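Local coordinates for putative glucoamylase (Bacteroides caccae ATCC 43185, PDB 4QT9), which probably hydrolyses glucosidic bonds in alpha-glucans, as a putative glucoamylase built on an alpha/alpha toroid, at residues A79-R83 and G84-R88; E96-V99 and S100-K104; F370-F373 and G374-A378. All coordinates share one frame; numbering follows the deposited sequence. Where two conformers were deposited one is given.

Contact 1: A79-R83 and G84-R88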
ATOM      1  N   ALA A  79      -0.565 -13.743   5.282  1.00 27.52           N
ATOM      2  CA  ALA A  79       0.071 -13.747   6.599  1.00 28.33           C
ATOM      3  C   ALA A  79      -0.808 -14.498   7.632  1.00 32.54           C
ATOM      4  O   ALA A  79      -0.278 -15.242   8.460  1.00 33.06           O
ATOM      5  CB  ALA A  79       0.323 -12.312   7.063  1.00 28.50           C
ATOM      6  N   GLY A  80      -2.129 -14.331   7.537  1.00 28.23           N
ATOM      7  CA  GLY A  80      -3.098 -14.992   8.413  1.00 27.55           C
ATOM      8  C   GLY A  80      -3.119 -16.497   8.214  1.00 31.37           C
ATOM      9  O   GLY A  80      -3.147 -17.267   9.182  1.00 30.22           O
ATOM     10  N   ILE A  81      -3.102 -16.927   6.948  1.00 27.81           N
ATOM     11  CA  ILE A  81      -3.051 -18.340   6.581  1.00 28.73           C
ATOM     12  C   ILE A  81      -1.762 -18.940   7.158  1.00 32.84           C
ATOM     13  O   ILE A  81      -1.812 -19.986   7.793  1.00 32.07           O
ATOM     14  CB  ILE A  81      -3.125 -18.522   5.026  1.00 32.00           C
ATOM     15  CG1 ILE A  81      -4.454 -18.002   4.433  1.00 31.64           C
ATOM     16  CG2 ILE A  81      -2.877 -19.981   4.612  1.00 33.92           C
ATOM     17  CD1 ILE A  81      -4.381 -17.786   2.861  1.00 34.72           C
ATOM     18  N   ASP A  82      -0.615 -18.259   6.956  1.00 30.64           N
ATOM     19  CA  ASP A  82       0.684 -18.745   7.420  1.00 32.09           C
ATOM     20  C   ASP A  82       0.744 -18.893   8.938  1.00 38.20           C
ATOM     21  O   ASP A  82       1.354 -19.844   9.425  1.00 39.24           O
ATOM     22  CB  ASP A  82       1.829 -17.836   6.937  1.00 33.75           C
ATOM     23  CG  ASP A  82       3.185 -18.527   7.001  1.00 43.89           C
ATOM     24  OD1 ASP A  82       3.376 -19.529   6.277  1.00 43.56           O
ATOM     25  OD2 ASP A  82       4.040 -18.086   7.795  1.00 49.70           O
ATOM     26  N   ARG A  83       0.089 -17.990   9.680  1.00 35.58           N
ATOM     27  CA  ARG A  83       0.066 -18.039  11.145  1.00 36.03           C
ATOM     28  C   ARG A  83      -0.989 -19.010  11.681  1.00 43.06           C
ATOM     29  O   ARG A  83      -0.936 -19.378  12.856  1.00 45.34           O
ATOM     30  CB  ARG A  83      -0.158 -16.645  11.728  1.00 34.92           C
ATOM     31  CG  ARG A  83       1.061 -15.767  11.522  1.00 42.79           C
ATOM     32  CD  ARG A  83       1.182 -14.664  12.539  1.00 41.55           C
ATOM     33  NE  ARG A  83       2.448 -13.973  12.323  1.00 42.71           N
ATOM     34  CZ  ARG A  83       3.529 -14.130  13.078  1.00 56.83           C
ATOM     35  NH1 ARG A  83       3.485 -14.890  14.166  1.00 35.31           N
ATOM     36  NH2 ARG A  83       4.654 -13.494  12.773  1.00 51.51           N
ATOM     37  N   GLY A  84      -1.926 -19.423  10.835  1.00 38.47           N
ATOM     38  CA  GLY A  84      -2.986 -20.334  11.258  1.00 38.64           C
ATOM     39  C   GLY A  84      -4.204 -19.648  11.853  1.00 40.57           C
ATOM     40  O   GLY A  84      -4.916 -20.247  12.668  1.00 41.83           O
ATOM     41  N   TYR A  85      -4.469 -18.394  11.433  1.00 33.62           N
ATOM     42  CA  TYR A  85      -5.664 -17.639  11.818  1.00 32.18           C
ATOM     43  C   TYR A  85      -6.904 -18.341  11.201  1.00 37.24           C
ATOM     44  O   TYR A  85      -7.959 -18.421  11.811  1.00 38.66           O
ATOM     45  CB  TYR A  85      -5.556 -16.181  11.328  1.00 31.63           C
ATOM     46  CG  TYR A  85      -4.516 -15.298  11.996  1.00 31.49           C
ATOM     47  CD1 TYR A  85      -3.797 -15.739  13.103  1.00 34.23           C
ATOM     48  CD2 TYR A  85      -4.311 -13.990  11.571  1.00 31.11           C
ATOM     49  CE1 TYR A  85      -2.845 -14.925  13.720  1.00 35.88           C
ATOM     50  CE2 TYR A  85      -3.366 -13.164  12.181  1.00 32.14           C
ATOM     51  CZ  TYR A  85      -2.641 -13.630  13.265  1.00 42.54           C
ATOM     52  OH  TYR A  85      -1.754 -12.791  13.914  1.00 44.26           O
ATOM     53  N   VAL A  86      -6.741 -18.853   9.984  1.00 32.99           N
ATOM     54  CA  VAL A  86      -7.726 -19.630   9.229  1.00 32.55           C
ATOM     55  C   VAL A  86      -7.036 -20.914   8.777  1.00 36.50           C
ATOM     56  O   VAL A  86      -5.803 -20.955   8.722  1.00 36.94           O
ATOM     57  CB  VAL A  86      -8.344 -18.832   8.046  1.00 35.57           C
ATOM     58  CG1 VAL A  86      -9.181 -17.671   8.562  1.00 35.58           C
ATOM     59  CG2 VAL A  86      -7.282 -18.326   7.081  1.00 34.43           C
ATOM     60  N   THR A  87      -7.802 -21.959   8.451  1.00 34.13           N
ATOM     61  CA  THR A  87      -7.207 -23.213   7.964  1.00 34.25           C
ATOM     62  C   THR A  87      -6.676 -23.051   6.522  1.00 35.05           C
ATOM     63  O   THR A  87      -7.045 -22.098   5.827  1.00 34.92           O
ATOM     64  CB  THR A  87      -8.222 -24.357   8.051  1.00 40.86           C
ATOM     65  OG1 THR A  87      -9.253 -24.116   7.097  1.00 33.42           O
ATOM     66  CG2 THR A  87      -8.818 -24.512   9.464  1.00 42.68           C
ATOM     67  N   ARG A  88      -5.800 -23.961   6.095  1.00 30.39           N
ATOM     68  CA  ARG A  88      -5.238 -24.008   4.740  1.00 31.60           C
ATOM     69  C   ARG A  88      -6.376 -24.052   3.694  1.00 36.95           C
ATOM     70  O   ARG A  88      -6.294 -23.374   2.669  1.00 36.43           O
ATOM     71  CB  ARG A  88      -4.340 -25.274   4.605  1.00 35.05           C
ATOM     72  CG  ARG A  88      -3.699 -25.495   3.241  1.00 48.56           C
ATOM     73  CD  ARG A  88      -2.897 -26.782   3.184  1.00 61.63           C
ATOM     74  NE  ARG A  88      -2.040 -26.847   1.993  1.00 64.63           N
ATOM     75  CZ  ARG A  88      -1.050 -27.720   1.816  1.00 75.00           C
ATOM     76  NH1 ARG A  88      -0.768 -28.615   2.756  1.00 63.74           N
ATOM     77  NH2 ARG A  88      -0.326 -27.695   0.707  1.00 57.65           N
TER
HETATM   78  O   HOH W   1      -3.342 -22.285   8.015  1.00 31.17           O
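Gly80 and Tyr85 close a Schellman motif at the C-terminal end of helix 67-83. Tyr85 N gives a hydrogen bond to Gly80 O (2.8 Å), and Gly84 N turns to Ile81 O, adding a weak second bond to Gly80 O. Gly84, with phi at 87°, suits the turn because a CB there would clash with the carbonyl O of Arg83.

Tyr85 CB sits beside Gly80 O. With chi1 at -69°, CG lies beside its own backbone N and near Gly80 O and CA, which lays the ring along the last helical turn. CD2 reaches Gly80 CA at 3.5 Å; a CB added to Gly80 would press on that same CD2, so glycine suits this site too. CD1 and CE1 lie nearest Arg83 CB, which makes a CH-pi contact over one face, 4.2 Å from the centroid. CZ faces Arg83 CD, and OH lies 3.7 Å from Arg83 CD. The flat ring suits this aliphatic stem, whose guanidinium carries on to a salt bridge with Glu403. Phe33 of helix 21-37 meets the ring edge-to-face.

Branched Ile81 and Val86 suit an apolar contact, CG1 to CG2 at 3.9 Å, while a water donates to Ile81 O (2.8 Å) and Val86 O.

Contact 2: E96-V99 and S100-K104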
ATOM      1  N   GLU A  96      -9.384 -18.460  -4.130  1.00 24.72           N
ATOM      2  CA  GLU A  96     -10.129 -18.913  -5.317  0.50 24.95           C
ATOM      3  C   GLU A  96     -11.252 -17.912  -5.635  1.00 27.59           C
ATOM      4  O   GLU A  96     -11.394 -17.495  -6.785  1.00 23.84           O
ATOM      5  CB  GLU A  96     -10.676 -20.339  -5.103  0.50 27.23           C
ATOM      6  CG  GLU A  96     -11.904 -20.701  -5.930  0.50 37.44           C
ATOM      7  CD  GLU A  96     -11.717 -20.876  -7.422  0.50 57.24           C
ATOM      8  OE1 GLU A  96     -10.766 -21.579  -7.825  0.50 43.55           O
ATOM      9  OE2 GLU A  96     -12.567 -20.368  -8.187  0.50 56.25           O
ATOM     10  N   ARG A  97     -12.024 -17.505  -4.603  1.00 24.99           N
ATOM     11  CA  ARG A  97     -13.106 -16.536  -4.739  1.00 24.73           C
ATOM     12  C   ARG A  97     -12.533 -15.212  -5.305  1.00 26.45           C
ATOM     13  O   ARG A  97     -13.102 -14.680  -6.265  1.00 26.09           O
ATOM     14  CB  ARG A  97     -13.792 -16.306  -3.374  1.00 26.68           C
ATOM     15  CG  ARG A  97     -14.906 -15.257  -3.425  1.00 32.35           C
ATOM     16  CD  ARG A  97     -15.662 -15.097  -2.106  1.00 31.35           C
ATOM     17  NE  ARG A  97     -16.425 -16.305  -1.739  1.00 29.09           N
ATOM     18  CZ  ARG A  97     -17.593 -16.666  -2.264  1.00 51.97           C
ATOM     19  NH1 ARG A  97     -18.158 -15.927  -3.221  1.00 38.44           N
ATOM     20  NH2 ARG A  97     -18.189 -17.786  -1.864  1.00 33.87           N
ATOM     21  N   ILE A  98     -11.404 -14.709  -4.736  1.00 19.96           N
ATOM     22  CA  ILE A  98     -10.769 -13.470  -5.191  1.00 19.98           C
ATOM     23  C   ILE A  98     -10.318 -13.583  -6.676  1.00 26.29           C
ATOM     24  O   ILE A  98     -10.658 -12.724  -7.492  1.00 27.29           O
ATOM     25  CB  ILE A  98      -9.586 -13.061  -4.277  1.00 22.35           C
ATOM     26  CG1 ILE A  98     -10.088 -12.657  -2.841  1.00 22.86           C
ATOM     27  CG2 ILE A  98      -8.755 -11.968  -4.958  1.00 22.57           C
ATOM     28  CD1 ILE A  98      -8.947 -12.590  -1.753  1.00 27.20           C
ATOM     29  N   VAL A  99      -9.581 -14.642  -7.021  1.00 23.65           N
ATOM     30  CA  VAL A  99      -9.118 -14.871  -8.395  1.00 23.02           C
ATOM     31  C   VAL A  99     -10.327 -14.959  -9.374  1.00 28.43           C
ATOM     32  O   VAL A  99     -10.261 -14.372 -10.451  1.00 30.90           O
ATOM     33  CB  VAL A  99      -8.199 -16.115  -8.485  1.00 26.73           C
ATOM     34  CG1 VAL A  99      -7.802 -16.402  -9.930  1.00 26.79           C
ATOM     35  CG2 VAL A  99      -6.947 -15.938  -7.616  1.00 25.58           C
ATOM     36  N   SER A 100     -11.424 -15.639  -8.989  1.00 24.04           N
ATOM     37  CA  SER A 100     -12.610 -15.763  -9.850  1.00 24.48           C
ATOM     38  C   SER A 100     -13.208 -14.382 -10.128  1.00 27.33           C
ATOM     39  O   SER A 100     -13.615 -14.116 -11.264  1.00 26.74           O
ATOM     40  CB  SER A 100     -13.662 -16.683  -9.227  1.00 28.63           C
ATOM     41  OG  SER A 100     -13.134 -17.980  -9.034  1.00 36.90           O
ATOM     42  N   PHE A 101     -13.272 -13.512  -9.096  1.00 24.28           N
ATOM     43  CA  PHE A 101     -13.757 -12.134  -9.258  1.00 24.04           C
ATOM     44  C   PHE A 101     -12.845 -11.347 -10.205  1.00 27.11           C
ATOM     45  O   PHE A 101     -13.349 -10.680 -11.102  1.00 27.39           O
ATOM     46  CB  PHE A 101     -13.881 -11.394  -7.905  1.00 25.26           C
ATOM     47  CG  PHE A 101     -14.237  -9.928  -8.052  1.00 26.47           C
ATOM     48  CD1 PHE A 101     -15.566  -9.521  -8.155  1.00 28.78           C
ATOM     49  CD2 PHE A 101     -13.243  -8.951  -8.103  1.00 27.43           C
ATOM     50  CE1 PHE A 101     -15.891  -8.166  -8.286  1.00 28.43           C
ATOM     51  CE2 PHE A 101     -13.574  -7.595  -8.210  1.00 28.77           C
ATOM     52  CZ  PHE A 101     -14.893  -7.212  -8.318  1.00 25.87           C
ATOM     53  N   LEU A 102     -11.520 -11.421 -10.012  1.00 22.99           N
ATOM     54  CA  LEU A 102     -10.550 -10.675 -10.836  1.00 23.22           C
ATOM     55  C   LEU A 102     -10.537 -11.132 -12.305  1.00 31.80           C
ATOM     56  O   LEU A 102     -10.222 -10.331 -13.202  1.00 31.41           O
ATOM     57  CB  LEU A 102      -9.138 -10.766 -10.247  1.00 21.83           C
ATOM     58  CG  LEU A 102      -8.941 -10.086  -8.873  1.00 24.92           C
ATOM     59  CD1 LEU A 102      -7.583 -10.403  -8.310  1.00 23.76           C
ATOM     60  CD2 LEU A 102      -9.105  -8.572  -8.972  1.00 25.11           C
ATOM     61  N   GLU A 103     -10.895 -12.414 -12.554  1.00 29.18           N
ATOM     62  CA  GLU A 103     -10.939 -12.961 -13.909  1.00 29.72           C
ATOM     63  C   GLU A 103     -12.152 -12.406 -14.660  1.00 34.84           C
ATOM     64  O   GLU A 103     -12.122 -12.331 -15.888  1.00 35.10           O
ATOM     65  CB  GLU A 103     -10.997 -14.502 -13.884  1.00 31.29           C
ATOM     66  CG  GLU A 103      -9.736 -15.187 -13.372  1.00 37.83           C
ATOM     67  CD  GLU A 103      -9.834 -16.694 -13.196  1.00 50.06           C
ATOM     68  OE1 GLU A 103     -10.939 -17.196 -12.880  1.00 31.80           O
ATOM     69  OE2 GLU A 103      -8.789 -17.370 -13.338  1.00 35.38           O
ATOM     70  N   LYS A 104     -13.186 -11.970 -13.913  1.00 30.64           N
ATOM     71  CA  LYS A 104     -14.456 -11.472 -14.448  1.00 31.21           C
ATOM     72  C   LYS A 104     -14.624  -9.943 -14.418  1.00 34.50           C
ATOM     73  O   LYS A 104     -15.287  -9.405 -15.306  1.00 34.45           O
ATOM     74  CB  LYS A 104     -15.627 -12.122 -13.672  1.00 32.80           C
ATOM     75  CG  LYS A 104     -15.856 -13.584 -14.098  1.00 51.90           C
ATOM     76  CD  LYS A 104     -16.508 -14.471 -13.021  1.00 66.93           C
ATOM     77  CE  LYS A 104     -18.020 -14.493 -13.067  1.00 79.16           C
ATOM     78  NZ  LYS A 104     -18.585 -15.605 -12.252  1.00 88.17           N
TER
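Four successive i to i+4 hydrogen bonds run from Ser100 N, Phe101 N, Leu102 N and Glu103 N to the carbonyls of Glu96, Arg97, Ile98 and Val99.

Glu96 O takes a second donor. With chi1 at -60°, Ser100 OG lies beside its own backbone N and donates to Glu96 O at 2.9 Å, approaching from above the carbonyl plane while the amide comes in closer to it. A serine suits this place because its short hydroxyl can fold back on the preceding turn.

In the conformer given, the bent chain of Glu96 swings its carboxylate over Ser100; the 2.6 Å from OE2 to Ser100 OG is doubtful, and its angle does not make a hydrogen bond. The other oxygen, OE1, forms a salt bridge with Arg165, which also bonds to Ser100 OG and pairs with Glu103 OE1. This is helix-to-helix packing within the alpha/alpha toroid: helix 88-104 lies against helix 157-172, Val99 is buried on Arg165 and Ile166, and one arginine probably offsets the like charges of two glutamates a little under two turns apart.

The extended chain of Glu103 lies back over the preceding turn, CG 3.1 Å from Val99 O and OE2 3.7 Å from Val99 CG1. On another side, Ile98 CG2 meets Leu102 CD1 at 3.9 Å, the two side chains pointing the same way. Their apolar branches fit buried surroundings, Leu102 packing on helix 135-152 and Ile98 on Leu46.

Contact 3: F370-F373 and G374-A378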
ATOM      1  N   PHE A 370      -8.829   1.527  19.359  1.00 30.41           N
ATOM      2  CA  PHE A 370      -8.592   0.139  18.986  1.00 30.43           C
ATOM      3  C   PHE A 370      -9.928  -0.608  18.914  1.00 33.41           C
ATOM      4  O   PHE A 370     -10.465  -1.020  19.938  1.00 34.02           O
ATOM      5  CB  PHE A 370      -7.590  -0.532  19.950  1.00 31.89           C
ATOM      6  CG  PHE A 370      -7.104  -1.892  19.485  1.00 32.36           C
ATOM      7  CD1 PHE A 370      -6.356  -2.021  18.318  1.00 31.53           C
ATOM      8  CD2 PHE A 370      -7.367  -3.035  20.234  1.00 35.37           C
ATOM      9  CE1 PHE A 370      -5.894  -3.266  17.898  1.00 32.87           C
ATOM     10  CE2 PHE A 370      -6.906  -4.288  19.810  1.00 37.96           C
ATOM     11  CZ  PHE A 370      -6.162  -4.388  18.645  1.00 34.49           C
ATOM     12  N   GLY A 371     -10.476  -0.715  17.709  1.00 29.20           N
ATOM     13  CA  GLY A 371     -11.777  -1.345  17.491  1.00 29.32           C
ATOM     14  C   GLY A 371     -11.769  -2.815  17.111  1.00 35.10           C
ATOM     15  O   GLY A 371     -10.748  -3.491  17.277  1.00 33.36           O
ATOM     16  N   PRO A 372     -12.913  -3.342  16.587  1.00 33.78           N
ATOM     17  CA  PRO A 372     -12.980  -4.780  16.259  1.00 34.32           C
ATOM     18  C   PRO A 372     -12.009  -5.241  15.166  1.00 35.06           C
ATOM     19  O   PRO A 372     -11.504  -6.352  15.274  1.00 33.94           O
ATOM     20  CB  PRO A 372     -14.440  -4.988  15.815  1.00 36.81           C
ATOM     21  CG  PRO A 372     -14.939  -3.622  15.475  1.00 41.21           C
ATOM     22  CD  PRO A 372     -14.217  -2.682  16.377  1.00 35.94           C
ATOM     23  N   PHE A 373     -11.728  -4.398  14.143  1.00 31.10           N
ATOM     24  CA  PHE A 373     -10.817  -4.729  13.036  1.00 29.52           C
ATOM     25  C   PHE A 373      -9.445  -4.013  13.155  1.00 31.60           C
ATOM     26  O   PHE A 373      -8.789  -3.751  12.146  1.00 30.69           O
ATOM     27  CB  PHE A 373     -11.471  -4.405  11.674  1.00 30.73           C
ATOM     28  CG  PHE A 373     -12.719  -5.191  11.330  1.00 32.42           C
ATOM     29  CD1 PHE A 373     -13.014  -6.386  11.983  1.00 34.65           C
ATOM     30  CD2 PHE A 373     -13.575  -4.759  10.326  1.00 34.21           C
ATOM     31  CE1 PHE A 373     -14.152  -7.115  11.660  1.00 36.03           C
ATOM     32  CE2 PHE A 373     -14.715  -5.490  10.002  1.00 36.89           C
ATOM     33  CZ  PHE A 373     -14.994  -6.664  10.672  1.00 35.63           C
ATOM     34  N   GLY A 374      -9.025  -3.761  14.394  1.00 28.33           N
ATOM     35  CA  GLY A 374      -7.772  -3.097  14.728  1.00 26.86           C
ATOM     36  C   GLY A 374      -7.950  -1.610  14.977  1.00 29.12           C
ATOM     37  O   GLY A 374      -9.056  -1.137  15.271  1.00 28.78           O
ATOM     38  N   PHE A 375      -6.852  -0.865  14.878  1.00 22.81           N
ATOM     39  CA  PHE A 375      -6.879   0.574  15.079  1.00 21.81           C
ATOM     40  C   PHE A 375      -7.727   1.259  14.038  1.00 24.63           C
ATOM     41  O   PHE A 375      -7.633   0.939  12.851  1.00 22.22           O
ATOM     42  CB  PHE A 375      -5.455   1.164  15.046  1.00 23.53           C
ATOM     43  CG  PHE A 375      -4.611   0.689  16.201  1.00 25.93           C
ATOM     44  CD1 PHE A 375      -4.826   1.177  17.487  1.00 29.35           C
ATOM     45  CD2 PHE A 375      -3.651  -0.304  16.019  1.00 27.55           C
ATOM     46  CE1 PHE A 375      -4.097   0.684  18.570  1.00 30.67           C
ATOM     47  CE2 PHE A 375      -2.879  -0.751  17.093  1.00 30.84           C
ATOM     48  CZ  PHE A 375      -3.095  -0.242  18.358  1.00 29.84           C
ATOM     49  N   TYR A 376      -8.547   2.208  14.489  1.00 22.41           N
ATOM     50  CA  TYR A 376      -9.372   3.024  13.609  1.00 21.56           C
ATOM     51  C   TYR A 376      -8.465   3.914  12.755  1.00 23.96           C
ATOM     52  O   TYR A 376      -7.264   4.046  13.040  1.00 23.13           O
ATOM     53  CB  TYR A 376     -10.389   3.831  14.416  1.00 22.06           C
ATOM     54  CG  TYR A 376     -11.440   2.961  15.065  1.00 25.15           C
ATOM     55  CD1 TYR A 376     -12.264   2.133  14.298  1.00 25.95           C
ATOM     56  CD2 TYR A 376     -11.699   3.050  16.432  1.00 27.47           C
ATOM     57  CE1 TYR A 376     -13.267   1.366  14.883  1.00 26.38           C
ATOM     58  CE2 TYR A 376     -12.700   2.277  17.031  1.00 28.46           C
ATOM     59  CZ  TYR A 376     -13.484   1.449  16.251  1.00 31.28           C
ATOM     60  OH  TYR A 376     -14.473   0.704  16.828  1.00 27.29           O
ATOM     61  N   ASP A 377      -9.014   4.447  11.659  1.00 21.62           N
ATOM     62  CA  ASP A 377      -8.244   5.171  10.627  1.00 20.36           C
ATOM     63  C   ASP A 377      -7.434   6.399  11.115  1.00 22.70           C
ATOM     64  O   ASP A 377      -6.259   6.571  10.760  1.00 20.44           O
ATOM     65  CB  ASP A 377      -9.183   5.651   9.531  1.00 20.98           C
ATOM     66  CG  ASP A 377      -8.414   5.956   8.294  1.00 26.33           C
ATOM     67  OD1 ASP A 377      -7.625   5.094   7.873  1.00 25.45           O
ATOM     68  OD2 ASP A 377      -8.556   7.086   7.769  1.00 30.15           O
ATOM     69  N   ALA A 378      -8.106   7.294  11.818  1.00 19.99           N
ATOM     70  CA  ALA A 378      -7.485   8.518  12.259  1.00 20.99           C
ATOM     71  C   ALA A 378      -8.211   9.020  13.470  1.00 25.69           C
ATOM     72  O   ALA A 378      -9.289   8.513  13.757  1.00 27.67           O
ATOM     73  CB  ALA A 378      -7.528   9.544  11.143  1.00 21.94           C
TER
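Phe370 points the edge of its ring at a face of the Phe375 ring, an edge-to-face pair with centroids 4.7 Å apart and planes at 54°. CD1 of Phe370 stands over the centre of the Phe375 ring, 3.5 Å from its CE1. The Tyr376 ring has Gly371 N over one face, toward the rim, and its OH lies 3.4 Å from Pro372 CD.

These rings belong to a tight beta hairpin, strands 370-371 and 374-375 joined by a type I turn from Gly371 to Gly374. Phe370 and Phe375 sit directly across from each other as a non-hydrogen-bonded antiparallel pair, and their side chains share one face of the sheet. With CG anti to the backbone N (chi1 -170°), the Phe370 ring leans toward the turn, and its CE1 comes within 3.7 Å of Gly374 CA. Replacing Phe375 by alanine removes the face under Phe370 CD1 and would probably leave the Phe370 ring freer to turn.

Both glycines suit their places. A CB on Gly371 would run into the Tyr376 ring, and one on Gly374, where phi is 96°, would strike Phe373 O. The ring of Pro372 restricts phi to the value that the first corner of a type I turn needs.

Helix 21-37 packs on the phenylalanine face through Thr27, Val28 and Arg31, while the OH of Tyr390 bonds to both Phe373 N and Gly374 O. Across the hairpin, Gly371 N donates to Gly374 O at 2.9 Å, and Gly374 N returns a weak bond to Gly371 O at 3.4 Å.

Overall arrangement
Along the chain the three contacts come in series, none nested in or crossing another. Contact 1 closes the bend between helix 67-83 and helix 88-104. The chain then enters the latter, whose C-terminal half holds contact 2, about 20 Å from contact 1 between centres; it closes no loop, but its side chains pack on helix 157-172 and helix 135-152. Far downstream, contact 3 closes a hairpin after helix 352-364, about 28 Å from contact 2 between centres. Contacts 1 and 3 do not touch, yet both lean on helix 21-37, so this N-terminal helix links the early helical pair to the late hairpin.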